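Local atomic coordinates of Sec-alkylsulfatase (Pseudomonas sp., PDB entry 4AXH), a protein that hydrolyses secondary alkyl sulfates enantioselectively, using zinc and inverting the configuration at carbon to give (S)-alcohols and sulfate. Residues E283-N297 / W333-R347. Numbering follows the deposited sequence.
Sequences EFQLTLGSEAPSDMN and WAGYIDASLEKYGDR. With ZN (zinc ion), chain D.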
ATOM      1  N   GLU A 283       7.570   2.156  31.721  1.00 38.24           N
ATOM      2  CA  GLU A 283       7.328   0.902  31.020  1.00 36.28           C
ATOM      3  C   GLU A 283       6.934   1.357  29.613  1.00 38.32           C
ATOM      4  O   GLU A 283       6.013   2.172  29.441  1.00 38.52           O
ATOM      5  CB  GLU A 283       6.207   0.068  31.666  1.00 37.10           C
ATOM      6  CG  GLU A 283       6.057  -1.325  31.055  1.00 48.89           C
ATOM      7  CD  GLU A 283       5.178  -2.345  31.769  1.00 72.37           C
ATOM      8  OE1 GLU A 283       4.759  -2.080  32.918  1.00 59.24           O
ATOM      9  OE2 GLU A 283       4.920  -3.422  31.183  1.00 76.80           O
ATOM     10  N   PHE A 284       7.694   0.900  28.635  1.00 30.47           N
ATOM     11  CA  PHE A 284       7.507   1.169  27.222  1.00 27.69           C
ATOM     12  C   PHE A 284       6.913  -0.058  26.549  1.00 31.16           C
ATOM     13  O   PHE A 284       7.350  -1.181  26.815  1.00 28.24           O
ATOM     14  CB  PHE A 284       8.871   1.485  26.577  1.00 29.19           C
ATOM     15  CG  PHE A 284       9.685   2.614  27.212  1.00 31.13           C
ATOM     16  CD1 PHE A 284       9.332   3.948  27.016  1.00 33.58           C
ATOM     17  CD2 PHE A 284      10.836   2.340  27.941  1.00 35.25           C
ATOM     18  CE1 PHE A 284      10.079   4.979  27.573  1.00 35.86           C
ATOM     19  CE2 PHE A 284      11.601   3.377  28.491  1.00 39.42           C
ATOM     20  CZ  PHE A 284      11.204   4.693  28.320  1.00 38.07           C
ATOM     21  N   GLN A 285       5.922   0.150  25.670  1.00 31.38           N
ATOM     22  CA  GLN A 285       5.281  -0.910  24.884  1.00 31.91           C
ATOM     23  C   GLN A 285       5.489  -0.616  23.401  1.00 37.77           C
ATOM     24  O   GLN A 285       4.918   0.350  22.906  1.00 39.96           O
ATOM     25  CB  GLN A 285       3.776  -1.000  25.190  1.00 33.28           C
ATOM     26  CG  GLN A 285       3.011  -1.949  24.237  1.00 43.30           C
ATOM     27  CD  GLN A 285       1.514  -1.738  24.154  1.00 65.39           C
ATOM     28  OE1 GLN A 285       0.957  -0.727  24.630  1.00 53.06           O
ATOM     29  NE2 GLN A 285       0.844  -2.694  23.502  1.00 64.15           N
ATOM     30  N   LEU A 286       6.284  -1.438  22.698  1.00 32.04           N
ATOM     31  CA  LEU A 286       6.519  -1.226  21.281  1.00 31.55           C
ATOM     32  C   LEU A 286       5.237  -1.396  20.461  1.00 35.30           C
ATOM     33  O   LEU A 286       4.620  -2.455  20.517  1.00 36.73           O
ATOM     34  CB  LEU A 286       7.590  -2.207  20.757  1.00 31.99           C
ATOM     35  CG  LEU A 286       9.079  -1.902  21.008  1.00 37.14           C
ATOM     36  CD1 LEU A 286       9.947  -3.012  20.413  1.00 38.27           C
ATOM     37  CD2 LEU A 286       9.501  -0.621  20.356  1.00 38.13           C
ATOM     38  N   THR A 287       4.843  -0.363  19.701  1.00 31.81           N
ATOM     39  CA  THR A 287       3.669  -0.400  18.799  1.00 30.55           C
ATOM     40  C   THR A 287       4.118  -0.186  17.360  1.00 34.10           C
ATOM     41  O   THR A 287       3.525   0.606  16.629  1.00 35.01           O
ATOM     42  CB  THR A 287       2.576   0.578  19.235  1.00 29.22           C
ATOM     43  OG1 THR A 287       3.111   1.877  19.189  1.00 31.60           O
ATOM     44  CG2 THR A 287       2.041   0.302  20.615  1.00 25.03           C
ATOM     45  N   LEU A 288       5.171  -0.905  16.952  1.00 31.66           N
ATOM     46  CA  LEU A 288       5.780  -0.773  15.619  1.00 31.68           C
ATOM     47  C   LEU A 288       4.882  -1.040  14.437  1.00 37.05           C
ATOM     48  O   LEU A 288       4.276  -2.115  14.334  1.00 34.19           O
ATOM     49  CB  LEU A 288       7.097  -1.564  15.481  1.00 31.29           C
ATOM     50  CG  LEU A 288       8.144  -1.452  16.628  1.00 34.49           C
ATOM     51  CD1 LEU A 288       9.319  -2.368  16.360  1.00 34.33           C
ATOM     52  CD2 LEU A 288       8.636  -0.013  16.833  1.00 33.81           C
ATOM     53  N   GLY A 289       4.811  -0.031  13.562  1.00 36.58           N
ATOM     54  CA  GLY A 289       4.068  -0.066  12.309  1.00 36.72           C
ATOM     55  C   GLY A 289       2.639   0.450  12.308  1.00 42.74           C
ATOM     56  O   GLY A 289       1.984   0.456  11.247  1.00 45.73           O
ATOM     57  N   SER A 290       2.104   0.845  13.486  1.00 36.59           N
ATOM     58  CA  SER A 290       0.727   1.365  13.571  1.00 32.93           C
ATOM     59  C   SER A 290       0.673   2.828  13.023  1.00 32.78           C
ATOM     60  O   SER A 290       0.794   3.004  11.820  1.00 30.95           O
ATOM     61  CB  SER A 290       0.177   1.203  14.991  1.00 32.19           C
ATOM     62  OG  SER A 290       0.995   1.824  15.960  1.00 38.00           O
ATOM     63  N   GLU A 291       0.552   3.862  13.888  1.00 28.05           N
ATOM     64  CA  GLU A 291       0.530   5.264  13.473  1.00 26.41           C
ATOM     65  C   GLU A 291       1.915   5.708  12.874  1.00 32.01           C
ATOM     66  O   GLU A 291       1.958   6.616  12.043  1.00 30.90           O
ATOM     67  CB  GLU A 291       0.117   6.140  14.672  1.00 26.80           C
ATOM     68  CG  GLU A 291      -0.084   7.604  14.326  1.00 26.73           C
ATOM     69  CD  GLU A 291       1.142   8.454  14.560  1.00 25.09           C
ATOM     70  OE1 GLU A 291       2.084   7.961  15.223  1.00 37.61           O
ATOM     71  OE2 GLU A 291       1.133   9.635  14.148  1.00 29.86           O
ATOM     72  N   ALA A 292       3.033   5.087  13.327  1.00 29.04           N
ATOM     73  CA  ALA A 292       4.384   5.369  12.859  1.00 29.74           C
ATOM     74  C   ALA A 292       5.187   4.082  12.790  1.00 38.90           C
ATOM     75  O   ALA A 292       4.931   3.181  13.589  1.00 38.47           O
ATOM     76  CB  ALA A 292       5.084   6.358  13.779  1.00 30.25           C
ATOM     77  N   PRO A 293       6.181   3.967  11.867  1.00 40.00           N
ATOM     78  CA  PRO A 293       6.993   2.727  11.772  1.00 39.84           C
ATOM     79  C   PRO A 293       7.781   2.389  13.037  1.00 43.20           C
ATOM     80  O   PRO A 293       7.836   1.218  13.439  1.00 43.50           O
ATOM     81  CB  PRO A 293       7.915   2.992  10.587  1.00 41.60           C
ATOM     82  CG  PRO A 293       7.186   4.019   9.781  1.00 47.05           C
ATOM     83  CD  PRO A 293       6.581   4.922  10.818  1.00 42.34           C
ATOM     84  N   SER A 294       8.372   3.413  13.671  1.00 37.21           N
ATOM     85  CA  SER A 294       9.109   3.293  14.930  1.00 35.01           C
ATOM     86  C   SER A 294       8.198   4.007  15.894  1.00 36.23           C
ATOM     87  O   SER A 294       7.985   5.214  15.756  1.00 35.51           O
ATOM     88  CB  SER A 294      10.477   3.972  14.824  1.00 36.48           C
ATOM     89  OG  SER A 294      11.262   3.593  15.936  1.00 41.10           O
ATOM     90  N   ASP A 295       7.561   3.248  16.793  1.00 32.71           N
ATOM     91  CA  ASP A 295       6.495   3.755  17.669  1.00 31.52           C
ATOM     92  C   ASP A 295       6.366   2.972  18.970  1.00 34.03           C
ATOM     93  O   ASP A 295       6.690   1.792  19.022  1.00 32.30           O
ATOM     94  CB  ASP A 295       5.171   3.636  16.862  1.00 32.01           C
ATOM     95  CG  ASP A 295       3.925   4.293  17.386  1.00 34.39           C
ATOM     96  OD1 ASP A 295       4.043   5.264  18.175  1.00 33.81           O
ATOM     97  OD2 ASP A 295       2.834   3.862  16.984  1.00 39.63           O
ATOM     98  N   MET A 296       5.821   3.619  20.006  1.00 30.42           N
ATOM     99  CA  MET A 296       5.616   3.001  21.307  1.00 28.77           C
ATOM    100  C   MET A 296       4.710   3.798  22.223  1.00 32.21           C
ATOM    101  O   MET A 296       4.559   5.004  22.055  1.00 30.94           O
ATOM    102  CB  MET A 296       6.963   2.696  22.018  1.00 30.37           C
ATOM    103  CG  MET A 296       7.710   3.910  22.514  1.00 32.92           C
ATOM    104  SD  MET A 296       9.367   3.446  22.976  1.00 36.89           S
ATOM    105  CE  MET A 296       9.985   5.011  23.645  1.00 33.56           C
ATOM    106  N   ASN A 297       4.161   3.118  23.244  1.00 30.91           N
ATOM    107  CA  ASN A 297       3.348   3.734  24.301  1.00 31.12           C
ATOM    108  C   ASN A 297       4.213   3.758  25.570  1.00 34.48           C
ATOM    109  O   ASN A 297       5.185   3.017  25.686  1.00 33.53           O
ATOM    110  CB  ASN A 297       2.055   2.940  24.556  1.00 32.44           C
ATOM    111  CG  ASN A 297       1.096   2.892  23.402  1.00 45.76           C
ATOM    112  OD1 ASN A 297       0.886   3.879  22.689  1.00 51.51           O
ATOM    113  ND2 ASN A 297       0.446   1.753  23.229  1.00 27.33           N
ATOM    114  N   TRP A 333      -2.671  -1.803  14.160  1.00 29.48           N
ATOM    115  CA  TRP A 333      -3.046  -0.657  14.981  1.00 29.04           C
ATOM    116  C   TRP A 333      -4.080  -1.078  16.065  1.00 34.22           C
ATOM    117  O   TRP A 333      -3.814  -0.878  17.249  1.00 34.33           O
ATOM    118  CB  TRP A 333      -3.630   0.445  14.077  1.00 26.71           C
ATOM    119  CG  TRP A 333      -3.513   1.844  14.602  1.00 26.61           C
ATOM    120  CD1 TRP A 333      -3.614   2.263  15.907  1.00 29.20           C
ATOM    121  CD2 TRP A 333      -3.406   3.025  13.804  1.00 25.83           C
ATOM    122  NE1 TRP A 333      -3.573   3.636  15.969  1.00 27.44           N
ATOM    123  CE2 TRP A 333      -3.437   4.131  14.691  1.00 29.38           C
ATOM    124  CE3 TRP A 333      -3.276   3.257  12.408  1.00 26.34           C
ATOM    125  CZ2 TRP A 333      -3.303   5.453  14.233  1.00 28.74           C
ATOM    126  CZ3 TRP A 333      -3.210   4.561  11.956  1.00 27.79           C
ATOM    127  CH2 TRP A 333      -3.174   5.641  12.864  1.00 28.37           C
ATOM    128  N   ALA A 334      -5.210  -1.723  15.657  1.00 30.29           N
ATOM    129  CA  ALA A 334      -6.228  -2.204  16.592  1.00 31.31           C
ATOM    130  C   ALA A 334      -5.653  -3.196  17.618  1.00 34.99           C
ATOM    131  O   ALA A 334      -5.987  -3.101  18.806  1.00 36.96           O
ATOM    132  CB  ALA A 334      -7.411  -2.809  15.849  1.00 32.45           C
ATOM    133  N   GLY A 335      -4.749  -4.068  17.176  1.00 28.96           N
ATOM    134  CA  GLY A 335      -4.061  -5.037  18.034  1.00 28.35           C
ATOM    135  C   GLY A 335      -3.191  -4.425  19.121  1.00 33.89           C
ATOM    136  O   GLY A 335      -3.079  -4.981  20.231  1.00 34.54           O
ATOM    137  N   TYR A 336      -2.564  -3.261  18.810  1.00 28.19           N
ATOM    138  CA  TYR A 336      -1.712  -2.547  19.765  1.00 28.01           C
ATOM    139  C   TYR A 336      -2.538  -1.745  20.787  1.00 32.27           C
ATOM    140  O   TYR A 336      -2.116  -1.546  21.930  1.00 33.65           O
ATOM    141  CB  TYR A 336      -0.744  -1.617  19.014  1.00 30.77           C
ATOM    142  CG  TYR A 336       0.381  -2.325  18.281  1.00 32.95           C
ATOM    143  CD1 TYR A 336       1.158  -3.286  18.918  1.00 32.97           C
ATOM    144  CD2 TYR A 336       0.714  -1.981  16.976  1.00 35.37           C
ATOM    145  CE1 TYR A 336       2.206  -3.920  18.270  1.00 29.15           C
ATOM    146  CE2 TYR A 336       1.757  -2.615  16.311  1.00 36.98           C
ATOM    147  CZ  TYR A 336       2.504  -3.583  16.966  1.00 40.19           C
ATOM    148  OH  TYR A 336       3.580  -4.175  16.358  1.00 39.91           O
ATOM    149  N   ILE A 337      -3.701  -1.243  20.358  1.00 28.60           N
ATOM    150  CA  ILE A 337      -4.617  -0.505  21.232  1.00 28.23           C
ATOM    151  C   ILE A 337      -5.140  -1.521  22.273  1.00 36.26           C
ATOM    152  O   ILE A 337      -5.050  -1.272  23.473  1.00 35.42           O
ATOM    153  CB  ILE A 337      -5.769   0.195  20.422  1.00 28.05           C
ATOM    154  CG1 ILE A 337      -5.210   1.356  19.572  1.00 25.88           C
ATOM    155  CG2 ILE A 337      -6.852   0.695  21.383  1.00 26.46           C
ATOM    156  CD1 ILE A 337      -6.060   1.890  18.481  1.00 25.90           C
ATOM    157  N   ASP A 338      -5.589  -2.705  21.786  1.00 34.95           N
ATOM    158  CA  ASP A 338      -6.119  -3.804  22.591  1.00 34.34           C
ATOM    159  C   ASP A 338      -5.076  -4.350  23.546  1.00 37.37           C
ATOM    160  O   ASP A 338      -5.406  -4.635  24.694  1.00 38.53           O
ATOM    161  CB  ASP A 338      -6.650  -4.892  21.659  1.00 36.75           C
ATOM    162  CG  ASP A 338      -7.501  -5.972  22.294  1.00 41.52           C
ATOM    163  OD1 ASP A 338      -8.320  -5.632  23.194  1.00 38.37           O
ATOM    164  OD2 ASP A 338      -7.427  -7.140  21.813  1.00 43.81           O
ATOM    165  N   ALA A 339      -3.805  -4.461  23.102  1.00 32.94           N
ATOM    166  CA  ALA A 339      -2.718  -4.936  23.969  1.00 30.99           C
ATOM    167  C   ALA A 339      -2.443  -3.915  25.059  1.00 38.17           C
ATOM    168  O   ALA A 339      -2.164  -4.300  26.210  1.00 43.30           O
ATOM    169  CB  ALA A 339      -1.476  -5.229  23.168  1.00 31.07           C
ATOM    170  N   SER A 340      -2.619  -2.624  24.740  1.00 31.19           N
ATOM    171  CA  SER A 340      -2.491  -1.591  25.755  1.00 31.50           C
ATOM    172  C   SER A 340      -3.701  -1.650  26.727  1.00 34.13           C
ATOM    173  O   SER A 340      -3.514  -1.451  27.917  1.00 34.36           O
ATOM    174  CB  SER A 340      -2.298  -0.205  25.129  1.00 36.13           C
ATOM    175  OG  SER A 340      -3.498   0.493  24.829  1.00 46.69           O
ATOM    176  N   LEU A 341      -4.911  -1.998  26.233  1.00 30.45           N
ATOM    177  CA  LEU A 341      -6.103  -2.113  27.084  1.00 30.49           C
ATOM    178  C   LEU A 341      -5.945  -3.228  28.118  1.00 37.63           C
ATOM    179  O   LEU A 341      -6.227  -3.013  29.298  1.00 35.97           O
ATOM    180  CB  LEU A 341      -7.403  -2.318  26.260  1.00 29.65           C
ATOM    181  CG  LEU A 341      -8.782  -2.393  27.038  1.00 30.91           C
ATOM    182  CD1 LEU A 341      -8.996  -1.193  27.957  1.00 28.52           C
ATOM    183  CD2 LEU A 341      -9.942  -2.416  26.060  1.00 32.06           C
ATOM    184  N   GLU A 342      -5.505  -4.418  27.661  1.00 36.81           N
ATOM    185  CA  GLU A 342      -5.300  -5.577  28.501  1.00 36.69           C
ATOM    186  C   GLU A 342      -4.173  -5.353  29.510  1.00 40.22           C
ATOM    187  O   GLU A 342      -4.392  -5.590  30.683  1.00 40.48           O
ATOM    188  CB  GLU A 342      -5.048  -6.786  27.608  1.00 39.10           C
ATOM    189  CG  GLU A 342      -4.650  -8.063  28.339  1.00 57.49           C
ATOM    190  CD  GLU A 342      -4.552  -9.293  27.452  1.00 86.44           C
ATOM    191  OE1 GLU A 342      -4.358  -9.147  26.219  1.00 61.86           O
ATOM    192  OE2 GLU A 342      -4.700 -10.412  27.998  1.00103.81           O
ATOM    193  N   LYS A 343      -2.997  -4.842  29.075  1.00 36.25           N
ATOM    194  CA  LYS A 343      -1.853  -4.625  29.968  1.00 34.79           C
ATOM    195  C   LYS A 343      -1.984  -3.473  30.958  1.00 37.39           C
ATOM    196  O   LYS A 343      -1.432  -3.547  32.065  1.00 37.52           O
ATOM    197  CB  LYS A 343      -0.541  -4.502  29.174  1.00 36.93           C
ATOM    198  CG  LYS A 343       0.295  -5.787  29.100  1.00 53.53           C
ATOM    199  CD  LYS A 343       1.622  -5.629  29.863  1.00 71.16           C
ATOM    200  CE  LYS A 343       2.632  -6.738  29.635  1.00 83.34           C
ATOM    201  NZ  LYS A 343       2.324  -7.956  30.435  1.00 89.10           N
ATOM    202  N   TYR A 344      -2.672  -2.389  30.567  1.00 33.04           N
ATOM    203  CA  TYR A 344      -2.735  -1.190  31.406  1.00 32.58           C
ATOM    204  C   TYR A 344      -4.102  -0.695  31.817  1.00 37.48           C
ATOM    205  O   TYR A 344      -4.172   0.058  32.785  1.00 38.57           O
ATOM    206  CB  TYR A 344      -1.901  -0.038  30.792  1.00 34.68           C
ATOM    207  CG  TYR A 344      -0.533  -0.467  30.313  1.00 36.78           C
ATOM    208  CD1 TYR A 344       0.435  -0.910  31.212  1.00 38.46           C
ATOM    209  CD2 TYR A 344      -0.230  -0.505  28.954  1.00 37.23           C
ATOM    210  CE1 TYR A 344       1.687  -1.337  30.774  1.00 39.49           C
ATOM    211  CE2 TYR A 344       1.018  -0.935  28.502  1.00 38.62           C
ATOM    212  CZ  TYR A 344       1.975  -1.348  29.417  1.00 45.19           C
ATOM    213  OH  TYR A 344       3.196  -1.802  28.983  1.00 41.91           O
ATOM    214  N   GLY A 345      -5.150  -1.116  31.117  1.00 33.83           N
ATOM    215  CA  GLY A 345      -6.529  -0.708  31.364  1.00 34.59           C
ATOM    216  C   GLY A 345      -7.009  -0.750  32.799  1.00 40.67           C
ATOM    217  O   GLY A 345      -7.632   0.203  33.266  1.00 38.45           O
ATOM    218  N   ASP A 346      -6.678  -1.838  33.523  1.00 42.37           N
ATOM    219  CA  ASP A 346      -7.059  -2.015  34.936  1.00 43.76           C
ATOM    220  C   ASP A 346      -6.159  -1.246  35.916  1.00 48.16           C
ATOM    221  O   ASP A 346      -6.581  -1.018  37.061  1.00 48.21           O
ATOM    222  CB  ASP A 346      -7.096  -3.499  35.310  1.00 46.62           C
ATOM    223  CG  ASP A 346      -7.867  -4.385  34.340  1.00 60.53           C
ATOM    224  OD1 ASP A 346      -8.933  -3.936  33.839  1.00 59.77           O
ATOM    225  OD2 ASP A 346      -7.409  -5.525  34.084  1.00 69.86           O
ATOM    226  N   ARG A 347      -4.945  -0.809  35.438  1.00 43.88           N
ATOM    227  CA  ARG A 347      -3.884  -0.051  36.145  1.00 42.14           C
ATOM    228  C   ARG A 347      -3.797   1.441  35.760  1.00 45.92           C
ATOM    229  O   ARG A 347      -2.788   2.089  36.079  1.00 45.98           O
ATOM    230  CB  ARG A 347      -2.540  -0.645  35.778  1.00 37.47           C
ATOM    231  CG  ARG A 347      -2.191  -1.932  36.440  1.00 42.68           C
ATOM    232  CD  ARG A 347      -0.731  -2.196  36.194  1.00 38.55           C
ATOM    233  NE  ARG A 347      -0.396  -2.816  34.928  1.00 33.05           N
ATOM    234  CZ  ARG A 347       0.852  -3.103  34.588  1.00 47.71           C
ATOM    235  NH1 ARG A 347       1.858  -2.791  35.399  1.00 53.76           N
ATOM    236  NH2 ARG A 347       1.106  -3.745  33.459  1.00 34.50           N
TER
HETATM  237 ZN    ZN D 701       2.771  10.822  14.920  1.00 39.46          ZN
HETATM  238  O   HOH W   1       2.727  12.873  14.535  1.00 31.68           O
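Thr287 and Ser290 press on Tyr336 and Trp333 where helix 330-344 of the metallo-beta-lactamase domain lies against one of its sheets; strand 283-286 runs roughly antiparallel to the helix segment, their axes 10.1 Å apart at closest approach. CH-pi contacts carry the loop end. Thr287 CA sits 3.6 Å from the centroid of the Tyr336 ring, almost exactly on the ring normal, while Thr287 CG2 packs on Tyr336 CB. Ser290 CB serves both aromatics: it lies over the five-membered ring of Trp333 and beside the edge of Tyr336. Farther along the same indole face, Glu291 CB touches Trp333 CZ2 at 3.5 Å. Through these ring contacts the type II turn from Thr287 to Ser290 and the zinc ligand after it pack on the first turns of the segment 333-344. Trp333 NE1 is hydrogen-bonded to Asn311 O, and its ring also stacks with Tyr376. Glu291 then bends away from the indole at chi2 (-94°), and its OE2 reaches the zinc ion at 2.2 Å; His179, His181, Asp310 and a water complete this site.

Along the strand, polar side chains lie against the helix. Gln285 stretches out toward it, its CG anti to the backbone N (chi1 171°), which packs the amide on two CB atoms, OE1 3.3 Å from Ser340 CB and NE2 against Ala339 CB. The amide is steadied from the neighbouring strand by Asn297 ND2, which donates to Gln285 OE1 from above the carbonyl plane; Asn297 OD1 in turn accepts a hydrogen bond from Asn311 ND2. At the far end the carboxylate of Glu283 meets the edge of Tyr344, nearly perpendicular to the ring, with a weak hydrogen bond from Tyr344 OH and a long salt bridge to Arg347. Back at the turn, Tyr336 OH donates to Leu288 O at 3.0 Å, in the carbonyl plane and on a lone pair.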